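Local coordinates for actin-binding protein (Saccharomyces cerevisiae, PDB 1JO8) that regulates ARP2/3-mediated actin assembly, recruiting the complex to the sides of existing actin filaments, and engages several partner proteins through the SH3 domain considered here, at residues A[2-7]-A[22-27]; A[7-12]-A[51-56]; A[18-23]-A[40-45]; A[29-34]-A[46-51]. All coordinates share one frame; numbering follows the deposited sequence.

Interaction 1: residues A[2-7]-A[22-27]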
loop_
_atom_site.group_PDB
_atom_site.type_symbol
_atom_site.label_atom_id
_atom_site.label_comp_id
_atom_site.label_asym_id
_atom_site.label_seq_id
_atom_site.Cartn_x
_atom_site.Cartn_y
_atom_site.Cartn_z
ATOM N N TRP A 2 4.165 0.815 -9.053
ATOM C CA TRP A 2 4.362 0.160 -7.769
ATOM C C TRP A 2 5.176 1.068 -6.845
ATOM O O TRP A 2 5.781 2.041 -7.269
ATOM C CB TRP A 2 5.022 -1.209 -7.938
ATOM C CG TRP A 2 6.383 -1.218 -8.603
ATOM C CD1 TRP A 2 6.639 -1.370 -9.931
ATOM C CD2 TRP A 2 7.654 -1.132 -7.964
ATOM N NE1 TRP A 2 7.990 -1.370 -10.150
ATOM C CE2 TRP A 2 8.639 -1.242 -8.961
ATOM C CE3 TRP A 2 8.065 -1.015 -6.639
ATOM C CZ2 TRP A 2 10.006 -1.184 -8.678
ATOM C CZ3 TRP A 2 9.414 -0.972 -6.370
ATOM C CH2 TRP A 2 10.363 -1.054 -7.386
ATOM N N ALA A 3 5.167 0.729 -5.571
ATOM C CA ALA A 3 5.825 1.512 -4.553
ATOM C C ALA A 3 6.437 0.631 -3.483
ATOM O O ALA A 3 6.099 -0.547 -3.351
ATOM C CB ALA A 3 4.803 2.453 -3.909
ATOM N N THR A 4 7.326 1.223 -2.703
ATOM C CA THR A 4 7.975 0.560 -1.579
ATOM C C THR A 4 7.489 1.219 -0.294
ATOM O O THR A 4 7.455 2.444 -0.191
ATOM C CB THR A 4 9.505 0.698 -1.673
ATOM O OG1 THR A 4 9.936 0.160 -2.928
ATOM C CG2 THR A 4 10.187 -0.106 -0.590
ATOM N N ALA A 5 7.059 0.411 0.662
ATOM C CA ALA A 5 6.624 0.940 1.942
ATOM C C ALA A 5 7.787 1.573 2.677
ATOM O O ALA A 5 8.863 0.983 2.834
ATOM C CB ALA A 5 6.048 -0.188 2.785
ATOM N N GLU A 6 7.560 2.790 3.147
ATOM C CA GLU A 6 8.570 3.491 3.937
ATOM C C GLU A 6 8.417 3.205 5.423
ATOM O O GLU A 6 9.394 3.319 6.168
ATOM C CB GLU A 6 8.415 4.984 3.723
ATOM C CG GLU A 6 8.807 5.461 2.338
ATOM C CD GLU A 6 10.304 5.665 2.202
ATOM O OE1 GLU A 6 10.981 5.879 3.239
ATOM O OE2 GLU A 6 10.803 5.641 1.057
ATOM N N TYR A 7 7.207 2.846 5.853
ATOM C CA TYR A 7 6.905 2.601 7.261
ATOM C C TYR A 7 5.931 1.447 7.302
ATOM O O TYR A 7 5.176 1.249 6.349
ATOM C CB TYR A 7 6.263 3.837 7.922
ATOM C CG TYR A 7 7.099 5.084 7.790
ATOM C CD1 TYR A 7 8.253 5.204 8.534
ATOM C CD2 TYR A 7 6.791 6.094 6.885
ATOM C CE1 TYR A 7 9.073 6.315 8.444
ATOM C CE2 TYR A 7 7.626 7.217 6.766
ATOM C CZ TYR A 7 8.767 7.295 7.552
ATOM O OH TYR A 7 9.606 8.400 7.481
ATOM N N ASN A 22 9.592 -1.689 3.556
ATOM C CA ASN A 22 10.244 -2.392 2.465
ATOM C C ASN A 22 9.398 -3.355 1.676
ATOM O O ASN A 22 9.818 -3.780 0.618
ATOM C CB ASN A 22 11.563 -3.001 2.867
ATOM C CG ASN A 22 12.570 -1.946 3.209
ATOM O OD1 ASN A 22 12.614 -0.878 2.574
ATOM N ND2 ASN A 22 13.348 -2.197 4.253
ATOM N N ASP A 23 8.186 -3.635 2.119
ATOM C CA ASP A 23 7.277 -4.401 1.275
ATOM C C ASP A 23 6.906 -3.565 0.060
ATOM O O ASP A 23 6.804 -2.349 0.144
ATOM C CB ASP A 23 5.981 -4.738 2.015
ATOM C CG ASP A 23 6.119 -5.809 3.038
ATOM O OD1 ASP A 23 7.159 -6.517 3.071
ATOM O OD2 ASP A 23 5.150 -5.986 3.833
ATOM N N LYS A 24 6.682 -4.217 -1.066
ATOM C CA LYS A 24 6.235 -3.558 -2.276
ATOM C C LYS A 24 4.718 -3.648 -2.441
ATOM O O LYS A 24 4.105 -4.660 -2.104
ATOM C CB LYS A 24 6.923 -4.164 -3.490
ATOM C CG LYS A 24 8.402 -3.850 -3.538
ATOM C CD LYS A 24 9.015 -4.480 -4.797
ATOM C CE LYS A 24 10.497 -4.146 -4.948
ATOM N NZ LYS A 24 11.087 -4.810 -6.169
ATOM N N ILE A 25 4.125 -2.554 -2.888
ATOM C CA ILE A 25 2.694 -2.465 -3.146
ATOM C C ILE A 25 2.611 -2.189 -4.642
ATOM O O ILE A 25 3.206 -1.232 -5.136
ATOM C CB ILE A 25 2.047 -1.326 -2.356
ATOM C CG1 ILE A 25 2.105 -1.586 -0.866
ATOM C CG2 ILE A 25 0.581 -1.222 -2.776
ATOM C CD1 ILE A 25 3.370 -1.170 -0.118
ATOM N N ILE A 26 1.877 -3.020 -5.361
ATOM C CA ILE A 26 1.838 -2.984 -6.812
ATOM C C ILE A 26 0.457 -2.615 -7.337
ATOM O O ILE A 26 -0.544 -2.631 -6.605
ATOM C CB ILE A 26 2.325 -4.333 -7.417
ATOM C CG1 ILE A 26 1.295 -5.433 -7.231
ATOM C CG2 ILE A 26 3.666 -4.740 -6.810
ATOM C CD1 ILE A 26 1.658 -6.704 -8.011
ATOM N N ASN A 27 0.393 -2.275 -8.615
ATOM C CA ASN A 27 -0.861 -1.919 -9.281
ATOM C C ASN A 27 -1.615 -0.864 -8.495
ATOM O O ASN A 27 -2.819 -0.972 -8.242
ATOM C CB ASN A 27 -1.740 -3.132 -9.523
ATOM C CG ASN A 27 -2.818 -2.897 -10.626
ATOM O OD1 ASN A 27 -2.710 -1.976 -11.452
ATOM N ND2 ASN A 27 -3.943 -3.592 -10.495
HETATM O O HOH W 1 11.687 1.545 2.548
#
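Four backbone hydrogen bonds hold segment 2-7 to segment 22-27, two of them between strands 3-5 and 24-26, which run antiparallel. Ala-3 and Ile-25 form a hydrogen-bonded pair: Ala-3 N donates to Ile-25 O at 2.8 Å, and Ile-25 N returns the bond to Ala-3 O at 2.9 Å. Thr-4 faces Lys-24 in the non-hydrogen-bonded position that follows. Beyond it Ala-5 N reaches Asp-23 O along a nearly straight line (174°), and Asn-22 N approaches Ala-5 O from above the carbonyl plane. A water donates to that same oxygen and to Asn-22 OD1, which lies 2.6 Å from it.

Trp-2 and Lys-24 lie side by side and point the same way. The lysine is extended beyond CG, so its CE comes 3.6 Å from Trp-2 CZ3, while NZ sits 4.5 Å from the centroid of the six-membered indole ring in an off-centre cation-pi contact. An alanine in place of Lys-24 would remove the aliphatic chain and the ammonium, and would probably leave the indole less firmly placed. On the other face of the sheet Ile-25 CD1 meets Ala-5 CB at 4.1 Å.

Further out, Thr-4 OG1 is bonded to Gly-57 O, and the carboxylate of Asp-23 leads away to Lys-42. An antiparallel strand pair that closes the base of the long RT loop is a defining feature of the SH3 barrel.

Interaction 2: residues A[7-12]-A[51-56]. With SO4 (sulfate ion), chain C.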
loop_
_atom_site.group_PDB
_atom_site.type_symbol
_atom_site.label_atom_id
_atom_site.label_comp_id
_atom_site.label_asym_id
_atom_site.label_seq_id
_atom_site.Cartn_x
_atom_site.Cartn_y
_atom_site.Cartn_z
ATOM N N TYR A 7 7.207 2.846 5.853
ATOM C CA TYR A 7 6.905 2.601 7.261
ATOM C C TYR A 7 5.931 1.447 7.302
ATOM O O TYR A 7 5.176 1.249 6.349
ATOM C CB TYR A 7 6.263 3.837 7.922
ATOM C CG TYR A 7 7.099 5.084 7.790
ATOM C CD1 TYR A 7 8.253 5.204 8.534
ATOM C CD2 TYR A 7 6.791 6.094 6.885
ATOM C CE1 TYR A 7 9.073 6.315 8.444
ATOM C CE2 TYR A 7 7.626 7.217 6.766
ATOM C CZ TYR A 7 8.767 7.295 7.552
ATOM O OH TYR A 7 9.606 8.400 7.481
ATOM N N ASP A 8 5.889 0.729 8.408
ATOM C CA ASP A 8 4.888 -0.302 8.619
ATOM C C ASP A 8 3.508 0.351 8.661
ATOM O O ASP A 8 3.371 1.446 9.226
ATOM C CB ASP A 8 5.052 -1.007 9.982
ATOM C CG ASP A 8 6.311 -1.808 10.150
ATOM O OD1 ASP A 8 7.141 -1.933 9.233
ATOM O OD2 ASP A 8 6.512 -2.353 11.261
ATOM N N TYR A 9 2.494 -0.312 8.117
ATOM C CA TYR A 9 1.116 0.162 8.215
ATOM C C TYR A 9 0.267 -0.989 8.689
ATOM O O TYR A 9 0.293 -2.077 8.101
ATOM C CB TYR A 9 0.539 0.701 6.897
ATOM C CG TYR A 9 -0.890 1.141 7.103
ATOM C CD1 TYR A 9 -1.168 2.282 7.832
ATOM C CD2 TYR A 9 -1.961 0.378 6.672
ATOM C CE1 TYR A 9 -2.449 2.662 8.120
ATOM C CE2 TYR A 9 -3.261 0.766 6.943
ATOM C CZ TYR A 9 -3.496 1.890 7.669
ATOM O OH TYR A 9 -4.779 2.299 7.998
ATOM N N ASP A 10 -0.448 -0.746 9.772
ATOM C CA ASP A 10 -1.362 -1.733 10.319
ATOM C C ASP A 10 -2.792 -1.410 9.936
ATOM O O ASP A 10 -3.290 -0.324 10.258
ATOM C CB ASP A 10 -1.276 -1.739 11.842
ATOM C CG ASP A 10 0.016 -2.315 12.367
ATOM O OD1 ASP A 10 0.631 -3.151 11.697
ATOM O OD2 ASP A 10 0.456 -2.002 13.493
ATOM N N ALA A 11 -3.472 -2.326 9.275
ATOM C CA ALA A 11 -4.869 -2.090 8.969
ATOM C C ALA A 11 -5.676 -1.877 10.237
ATOM O O ALA A 11 -5.427 -2.491 11.263
ATOM C CB ALA A 11 -5.453 -3.272 8.233
ATOM N N ALA A 12 -6.712 -1.062 10.115
ATOM C CA ALA A 12 -7.681 -0.867 11.179
ATOM C C ALA A 12 -9.082 -1.178 10.679
ATOM O O ALA A 12 -10.044 -1.065 11.428
ATOM C CB ALA A 12 -7.627 0.569 11.708
ATOM N N SER A 51 -1.494 7.064 1.522
ATOM C CA SER A 51 -0.461 7.263 0.516
ATOM C C SER A 51 0.897 7.661 1.082
ATOM O O SER A 51 1.936 7.323 0.506
ATOM C CB SER A 51 -0.935 8.306 -0.481
ATOM O OG SER A 51 -1.019 9.556 0.148
ATOM N N ASN A 52 0.926 8.358 2.214
ATOM C CA ASN A 52 2.197 8.799 2.757
ATOM C C ASN A 52 3.042 7.654 3.349
ATOM O O ASN A 52 4.182 7.854 3.740
ATOM C CB ASN A 52 1.989 9.952 3.786
ATOM C CG ASN A 52 1.239 11.208 3.169
ATOM O OD1 ASN A 52 1.864 12.199 2.861
ATOM N ND2 ASN A 52 -0.088 11.126 2.995
ATOM N N TYR A 53 2.517 6.433 3.416
ATOM C CA TYR A 53 3.308 5.314 3.919
ATOM C C TYR A 53 4.222 4.691 2.862
ATOM O O TYR A 53 5.001 3.813 3.205
ATOM C CB TYR A 53 2.432 4.220 4.552
ATOM C CG TYR A 53 1.980 4.563 5.935
ATOM C CD1 TYR A 53 1.034 5.558 6.161
ATOM C CD2 TYR A 53 2.493 3.911 7.023
ATOM C CE1 TYR A 53 0.633 5.887 7.437
ATOM C CE2 TYR A 53 2.096 4.231 8.300
ATOM C CZ TYR A 53 1.167 5.225 8.501
ATOM O OH TYR A 53 0.794 5.542 9.794
ATOM N N VAL A 54 4.114 5.101 1.604
ATOM C CA VAL A 54 4.905 4.498 0.529
ATOM C C VAL A 54 5.600 5.548 -0.314
ATOM O O VAL A 54 5.233 6.723 -0.312
ATOM C CB VAL A 54 4.032 3.600 -0.415
ATOM C CG1 VAL A 54 3.162 2.632 0.379
ATOM C CG2 VAL A 54 3.176 4.442 -1.315
ATOM N N SER A 55 6.596 5.107 -1.060
ATOM C CA SER A 55 7.304 5.920 -2.027
ATOM C C SER A 55 7.332 5.173 -3.364
ATOM O O SER A 55 7.706 4.018 -3.375
ATOM C CB SER A 55 8.714 6.156 -1.525
ATOM O OG SER A 55 9.477 6.778 -2.519
ATOM N N LEU A 56 6.915 5.784 -4.471
ATOM C CA LEU A 56 6.876 5.058 -5.752
ATOM C C LEU A 56 8.261 4.537 -6.127
ATOM O O LEU A 56 9.285 5.179 -5.887
ATOM C CB LEU A 56 6.308 5.905 -6.880
ATOM C CG LEU A 56 4.910 6.452 -6.648
ATOM C CD1 LEU A 56 4.397 7.053 -7.952
ATOM C CD2 LEU A 56 3.936 5.418 -6.172
HETATM S S SO4 C . 8.578 10.230 -1.492
HETATM O O1 SO4 C . 9.020 10.015 -0.122
HETATM O O2 SO4 C . 9.499 9.575 -2.417
HETATM O O3 SO4 C . 7.252 9.653 -1.642
HETATM O O4 SO4 C . 8.519 11.674 -1.779
#
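Aromatic contact comes first. Tyr-9 and Tyr-53 make a T-shaped pair, centroids 5.1 Å apart and planes at 73°. The edge of Tyr-9 supplies the contact: its CD1 stands 3.7 Å above the plane of the Tyr-53 ring, over the centre. The CG of Tyr-9 is anti to its backbone N (chi1 179°), which sends the ring across the Tyr-53 ring at about a right angle.

Apolar contact gathers at one ring carbon. Tyr-53 CD2 is met by Tyr-7 CB at 3.9 Å and by Tyr-9 CB at 3.8 Å, so the ring lodges against both tyrosines of the 7-12 segment.

Polar contact is supplied by the backbone, without hydrogen bonds between the segments. Asp-8 O comes 3.2 Å from Tyr-53 CE2 at the ring's edge, and Tyr-7 O lies in the ring plane. The side chains of the first segment are tethered outside the contact: Tyr-9 OH is bonded to Glu-16 OE1, and Asp-8 OD1 takes the N-H of Glu-21. An alanine in place of Tyr-53 would take away the ring that Tyr-9 meets edge-on, and would probably leave the Tyr-9 ring and the backbone of Asp-8 less firmly positioned.

A sulfate, probably from the crystallisation liquor, accepts from Ser-55 OG through its O2 at 2.8 Å. The ALYDY-type segment packed on the tyrosine of the 3-10 turn is characteristic of the aromatic surface with which SH3 domains generally bind proline-rich peptides.

Interaction 3: residues A[18-23]-A[40-45]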
loop_
_atom_site.group_PDB
_atom_site.type_symbol
_atom_site.label_atom_id
_atom_site.label_comp_id
_atom_site.label_asym_id
_atom_site.label_seq_id
_atom_site.Cartn_x
_atom_site.Cartn_y
_atom_site.Cartn_z
ATOM N N THR A 18 -2.270 -4.361 5.218
ATOM C CA THR A 18 -1.311 -4.389 6.311
ATOM C C THR A 18 0.035 -4.719 5.676
ATOM O O THR A 18 0.117 -5.649 4.892
ATOM C CB THR A 18 -1.680 -5.473 7.336
ATOM O OG1 THR A 18 -2.883 -5.091 7.994
ATOM C CG2 THR A 18 -0.610 -5.641 8.422
ATOM N N PHE A 19 1.084 -3.978 5.988
ATOM C CA PHE A 19 2.381 -4.234 5.401
ATOM C C PHE A 19 3.466 -3.710 6.300
ATOM O O PHE A 19 3.176 -2.987 7.240
ATOM C CB PHE A 19 2.478 -3.666 3.984
ATOM C CG PHE A 19 2.148 -2.199 3.857
ATOM C CD1 PHE A 19 3.044 -1.208 4.235
ATOM C CD2 PHE A 19 0.955 -1.813 3.278
ATOM C CE1 PHE A 19 2.741 0.126 4.055
ATOM C CE2 PHE A 19 0.653 -0.478 3.094
ATOM C CZ PHE A 19 1.541 0.486 3.494
ATOM N N VAL A 20 4.712 -4.067 5.997
ATOM C CA VAL A 20 5.856 -3.588 6.757
ATOM C C VAL A 20 6.798 -2.827 5.844
ATOM O O VAL A 20 6.749 -2.973 4.625
ATOM C CB VAL A 20 6.609 -4.733 7.477
ATOM C CG1 VAL A 20 5.731 -5.317 8.576
ATOM C CG2 VAL A 20 7.048 -5.798 6.500
ATOM N N GLU A 21 7.655 -2.013 6.444
ATOM C CA GLU A 21 8.666 -1.263 5.741
ATOM C C GLU A 21 9.368 -2.195 4.758
ATOM O O GLU A 21 9.721 -3.332 5.088
ATOM C CB GLU A 21 9.691 -0.711 6.750
ATOM C CG GLU A 21 10.643 0.316 6.118
ATOM C CD GLU A 21 11.763 0.792 7.028
ATOM O OE1 GLU A 21 11.737 0.437 8.217
ATOM O OE2 GLU A 21 12.661 1.525 6.552
ATOM N N ASN A 22 9.592 -1.689 3.556
ATOM C CA ASN A 22 10.244 -2.392 2.465
ATOM C C ASN A 22 9.398 -3.355 1.676
ATOM O O ASN A 22 9.818 -3.780 0.618
ATOM C CB ASN A 22 11.563 -3.001 2.867
ATOM C CG ASN A 22 12.570 -1.946 3.209
ATOM O OD1 ASN A 22 12.614 -0.878 2.574
ATOM N ND2 ASN A 22 13.348 -2.197 4.253
ATOM N N ASP A 23 8.186 -3.635 2.119
ATOM C CA ASP A 23 7.277 -4.401 1.275
ATOM C C ASP A 23 6.906 -3.565 0.060
ATOM O O ASP A 23 6.804 -2.349 0.144
ATOM C CB ASP A 23 5.981 -4.738 2.015
ATOM C CG ASP A 23 6.119 -5.809 3.038
ATOM O OD1 ASP A 23 7.159 -6.517 3.071
ATOM O OD2 ASP A 23 5.150 -5.986 3.833
ATOM N N LEU A 40 -0.473 -6.172 -2.452
ATOM C CA LEU A 40 0.855 -6.520 -1.971
ATOM C C LEU A 40 1.578 -7.458 -2.911
ATOM O O LEU A 40 1.045 -8.504 -3.293
ATOM C CB LEU A 40 0.816 -7.163 -0.602
ATOM C CG LEU A 40 0.274 -6.315 0.536
ATOM C CD1 LEU A 40 0.453 -7.033 1.876
ATOM C CD2 LEU A 40 0.874 -4.953 0.578
ATOM N N GLU A 41 2.826 -7.140 -3.221
ATOM C CA GLU A 41 3.642 -8.062 -3.979
ATOM C C GLU A 41 3.746 -9.408 -3.256
ATOM O O GLU A 41 3.769 -10.476 -3.885
ATOM C CB GLU A 41 5.056 -7.472 -4.134
ATOM C CG GLU A 41 6.018 -8.406 -4.842
ATOM C CD GLU A 41 7.513 -8.133 -4.602
ATOM O OE1 GLU A 41 7.890 -7.466 -3.617
ATOM O OE2 GLU A 41 8.324 -8.566 -5.455
ATOM N N LYS A 42 3.855 -9.383 -1.937
ATOM C CA LYS A 42 4.210 -10.629 -1.257
ATOM C C LYS A 42 3.113 -11.657 -1.157
ATOM O O LYS A 42 3.400 -12.845 -0.971
ATOM C CB LYS A 42 4.808 -10.345 0.119
ATOM C CG LYS A 42 3.813 -9.865 1.132
ATOM C CD LYS A 42 4.535 -9.346 2.390
ATOM C CE LYS A 42 3.587 -8.949 3.480
ATOM N NZ LYS A 42 4.357 -8.486 4.659
ATOM N N ASP A 43 1.846 -11.256 -1.263
ATOM C CA ASP A 43 0.756 -12.199 -1.053
ATOM C C ASP A 43 -0.482 -11.989 -1.899
ATOM O O ASP A 43 -1.432 -12.735 -1.741
ATOM C CB ASP A 43 0.380 -12.277 0.438
ATOM C CG ASP A 43 -0.204 -11.010 1.007
ATOM O OD1 ASP A 43 -0.581 -10.075 0.251
ATOM O OD2 ASP A 43 -0.322 -10.884 2.253
ATOM N N GLY A 44 -0.519 -10.972 -2.753
ATOM C CA GLY A 44 -1.697 -10.771 -3.579
ATOM C C GLY A 44 -2.877 -10.133 -2.884
ATOM O O GLY A 44 -3.907 -9.958 -3.519
ATOM N N SER A 45 -2.769 -9.769 -1.609
ATOM C CA SER A 45 -3.885 -9.109 -0.908
ATOM C C SER A 45 -4.051 -7.701 -1.473
ATOM O O SER A 45 -3.105 -7.107 -1.946
ATOM C CB SER A 45 -3.678 -9.076 0.603
ATOM O OG SER A 45 -2.531 -8.390 0.996
HETATM O O HOH W 2 -2.917 -6.887 3.463
HETATM O O HOH W 3 7.453 -8.828 4.663
#
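Asp-23 OD2 is gripped by two donors. Lys-42 NZ reaches it at 2.7 Å in a salt bridge, and Val-20 N donates at 2.9 Å with a nearly straight N-H (175°). Both approach from out of the carboxylate plane, the backbone N-H more steeply than the ammonium. The other oxygen, OD1, receives a bond from a water 2.8 Å away, and that water in turn accepts from Lys-42 NZ, so the ion pair is closed a second time through solvent.

The lysine gets there by a kink followed by a straight run: CG sits in the crowded position between backbone N and carbonyl carbon (chi1 72°), and the chain is extended beyond it. On the other side, the type II turn from Val-20 to Asp-23 brings the aspartate back over Val-20. This is the diverging turn of the SH3 fold, and residues 41-45, after strand 35-40, form the distal loop.

Beneath the ion pair the contact becomes apolar. Leu-40 spreads its two methyls, CD2 lying 4.0 Å from Phe-19 CB and CD1 3.3 Å from Thr-18 O. The distal loop has a lock of its own: Asp-43 OD1 accepts from Ser-45 N in an Asx turn and from Ser-45 OG on its syn lone pair. Ser-45 OG also receives a water that links it to Thr-18 N.

With a lysine and a backbone N-H both on OD2, Asp-23 is probably held ionised, with a lowered pKa, and this polar clasp joins two loops above a buried leucine-phenylalanine contact.

Interaction 4: residues A[29-34]-A[46-51]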
loop_
_atom_site.group_PDB
_atom_site.type_symbol
_atom_site.label_atom_id
_atom_site.label_comp_id
_atom_site.label_asym_id
_atom_site.label_seq_id
_atom_site.Cartn_x
_atom_site.Cartn_y
_atom_site.Cartn_z
ATOM N N GLU A 29 -3.680 2.286 -7.615
ATOM C CA GLU A 29 -4.770 3.024 -8.211
ATOM C C GLU A 29 -5.030 4.229 -7.328
ATOM O O GLU A 29 -5.239 4.100 -6.121
ATOM C CB GLU A 29 -5.995 2.110 -8.379
ATOM C CG GLU A 29 -5.667 1.033 -9.425
ATOM C CD GLU A 29 -6.777 0.047 -9.795
ATOM O OE1 GLU A 29 -7.532 -0.324 -8.884
ATOM O OE2 GLU A 29 -6.836 -0.453 -10.938
ATOM N N PHE A 30 -4.976 5.413 -7.931
ATOM C CA PHE A 30 -5.030 6.668 -7.199
ATOM C C PHE A 30 -6.485 7.054 -6.975
ATOM O O PHE A 30 -6.974 8.052 -7.498
ATOM C CB PHE A 30 -4.256 7.736 -7.973
ATOM C CG PHE A 30 -2.783 7.425 -8.087
ATOM C CD1 PHE A 30 -1.903 7.737 -7.075
ATOM C CD2 PHE A 30 -2.298 6.784 -9.192
ATOM C CE1 PHE A 30 -0.565 7.441 -7.192
ATOM C CE2 PHE A 30 -0.933 6.478 -9.314
ATOM C CZ PHE A 30 -0.084 6.807 -8.299
ATOM N N VAL A 31 -7.161 6.304 -6.123
ATOM C CA VAL A 31 -8.600 6.484 -5.935
ATOM C C VAL A 31 -8.962 7.707 -5.120
ATOM O O VAL A 31 -10.079 8.177 -5.225
ATOM C CB VAL A 31 -9.264 5.239 -5.292
ATOM C CG1 VAL A 31 -9.171 4.040 -6.224
ATOM C CG2 VAL A 31 -8.656 4.923 -3.940
ATOM N N ASP A 32 -8.026 8.234 -4.344
ATOM C CA ASP A 32 -8.245 9.401 -3.502
ATOM C C ASP A 32 -6.890 10.084 -3.333
ATOM O O ASP A 32 -5.871 9.507 -3.683
ATOM C CB ASP A 32 -8.837 8.940 -2.168
ATOM C CG ASP A 32 -9.075 10.068 -1.212
ATOM O OD1 ASP A 32 -10.083 10.796 -1.404
ATOM O OD2 ASP A 32 -8.297 10.278 -0.241
ATOM N N ASP A 33 -6.874 11.316 -2.805
ATOM C CA ASP A 33 -5.633 12.051 -2.583
ATOM C C ASP A 33 -4.802 11.421 -1.474
ATOM O O ASP A 33 -3.584 11.366 -1.555
ATOM C CB ASP A 33 -5.909 13.499 -2.141
ATOM C CG ASP A 33 -6.488 14.356 -3.224
ATOM O OD1 ASP A 33 -6.328 14.053 -4.416
ATOM O OD2 ASP A 33 -7.106 15.401 -2.943
ATOM N N ASP A 34 -5.466 10.976 -0.412
ATOM C CA ASP A 34 -4.799 10.502 0.801
ATOM C C ASP A 34 -4.788 8.993 0.979
ATOM O O ASP A 34 -4.047 8.463 1.816
ATOM C CB ASP A 34 -5.466 11.154 2.022
ATOM C CG ASP A 34 -5.403 12.652 1.952
ATOM O OD1 ASP A 34 -4.280 13.152 1.754
ATOM O OD2 ASP A 34 -6.406 13.402 2.022
ATOM N N LYS A 46 -5.278 -7.183 -1.443
ATOM C CA LYS A 46 -5.575 -5.882 -2.013
ATOM C C LYS A 46 -6.329 -5.063 -1.009
ATOM O O LYS A 46 -7.084 -5.598 -0.190
ATOM C CB LYS A 46 -6.434 -6.017 -3.269
ATOM C CG LYS A 46 -5.754 -6.785 -4.370
ATOM C CD LYS A 46 -6.484 -6.705 -5.690
ATOM C CE LYS A 46 -5.843 -7.642 -6.703
ATOM N NZ LYS A 46 -6.174 -7.325 -8.133
ATOM N N GLY A 47 -6.160 -3.751 -1.061
ATOM C CA GLY A 47 -6.871 -2.881 -0.152
ATOM C C GLY A 47 -6.355 -1.466 -0.174
ATOM O O GLY A 47 -5.429 -1.125 -0.920
ATOM N N LEU A 48 -6.951 -0.651 0.677
ATOM C CA LEU A 48 -6.608 0.741 0.807
ATOM C C LEU A 48 -5.459 0.946 1.774
ATOM O O LEU A 48 -5.272 0.173 2.730
ATOM C CB LEU A 48 -7.816 1.509 1.335
ATOM C CG LEU A 48 -8.996 1.656 0.392
ATOM C CD1 LEU A 48 -10.183 2.163 1.161
ATOM C CD2 LEU A 48 -8.643 2.608 -0.745
ATOM N N PHE A 49 -4.712 2.021 1.563
ATOM C CA PHE A 49 -3.628 2.355 2.456
ATOM C C PHE A 49 -3.367 3.841 2.337
ATOM O O PHE A 49 -3.669 4.437 1.287
ATOM C CB PHE A 49 -2.366 1.549 2.139
ATOM C CG PHE A 49 -1.803 1.803 0.774
ATOM C CD1 PHE A 49 -2.300 1.172 -0.353
ATOM C CD2 PHE A 49 -0.808 2.736 0.597
ATOM C CE1 PHE A 49 -1.784 1.454 -1.605
ATOM C CE2 PHE A 49 -0.305 3.010 -0.647
ATOM C CZ PHE A 49 -0.786 2.378 -1.751
ATOM N N PRO A 50 -2.833 4.464 3.389
ATOM C CA PRO A 50 -2.571 5.902 3.334
ATOM C C PRO A 50 -1.355 6.143 2.469
ATOM O O PRO A 50 -0.312 5.516 2.603
ATOM C CB PRO A 50 -2.324 6.276 4.808
ATOM C CG PRO A 50 -2.726 5.094 5.603
ATOM C CD PRO A 50 -2.494 3.905 4.713
ATOM N N SER A 51 -1.494 7.064 1.522
ATOM C CA SER A 51 -0.461 7.263 0.516
ATOM C C SER A 51 0.897 7.661 1.082
ATOM O O SER A 51 1.936 7.323 0.506
ATOM C CB SER A 51 -0.935 8.306 -0.481
ATOM O OG SER A 51 -1.019 9.556 0.148
HETATM O O HOH W 4 -1.758 12.624 0.999
#
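The close-fitting end of this contact is at Asp-34 and Ser-51. Ser-51 N donates to Asp-34 O at 2.9 Å with an N-H angle of 166°, coming in from well above the carbonyl plane. Pro-50 CA lies 3.3 Å from Asp-34 O in a CA-H...O contact, so one carbonyl serves two neighbouring residues of the chain. The CB of Ser-51 lies alongside, 3.9 Å from Asp-34 O.

Toward the other end the segments diverge, and a single pair of methyls spans the gap: Val-31 CG2 touches Leu-48 CD2 at 3.9 Å, the two side chains crossing obliquely. The outer side of the Asp-34 contact is wet. A water donates to Asp-34 OD1 at 2.7 Å and lies 3.3 Å from Ser-51 OG, bridging the two side chains where they do not meet directly.

The 29-34 segment belongs to the n-Src loop, which shapes itself largely from within. Asp-32 OD2 accepts Asp-34 N at 2.9 Å in an Asx turn and also takes a weak bond from Trp-35 N. Phe-30 stacks edge-to-face on Trp-36 of the neighbouring strand.

Three aspartates in a row make this loop strongly acidic, and their charges are likely to repel one another. Across the two segments the attachment rests on a backbone carbonyl, one methyl pair and a water, and no ion pair takes part.

In the fold
All four contacts sit in one small antiparallel SH3 barrel. Interaction 1 joins neighbouring strands 3-5 and 24-29; interaction 2 lies about 8 Å away centre to centre, shares Tyr-7 with it and reaches strand 54-56 on the far side of strand 3-5. Interaction 3, about 7 Å from interaction 1, shares Asn-22 and Asp-23. Interaction 4 lies about 14 Å from interaction 3, on the opposite side of the chain's centre, though Phe-19 and Phe-49 still touch between them. Along the chain, interactions 3 and 4 both fall between the two segments of interaction 2, which therefore links the early RT loop to the 3-10 turn before strand 54-56.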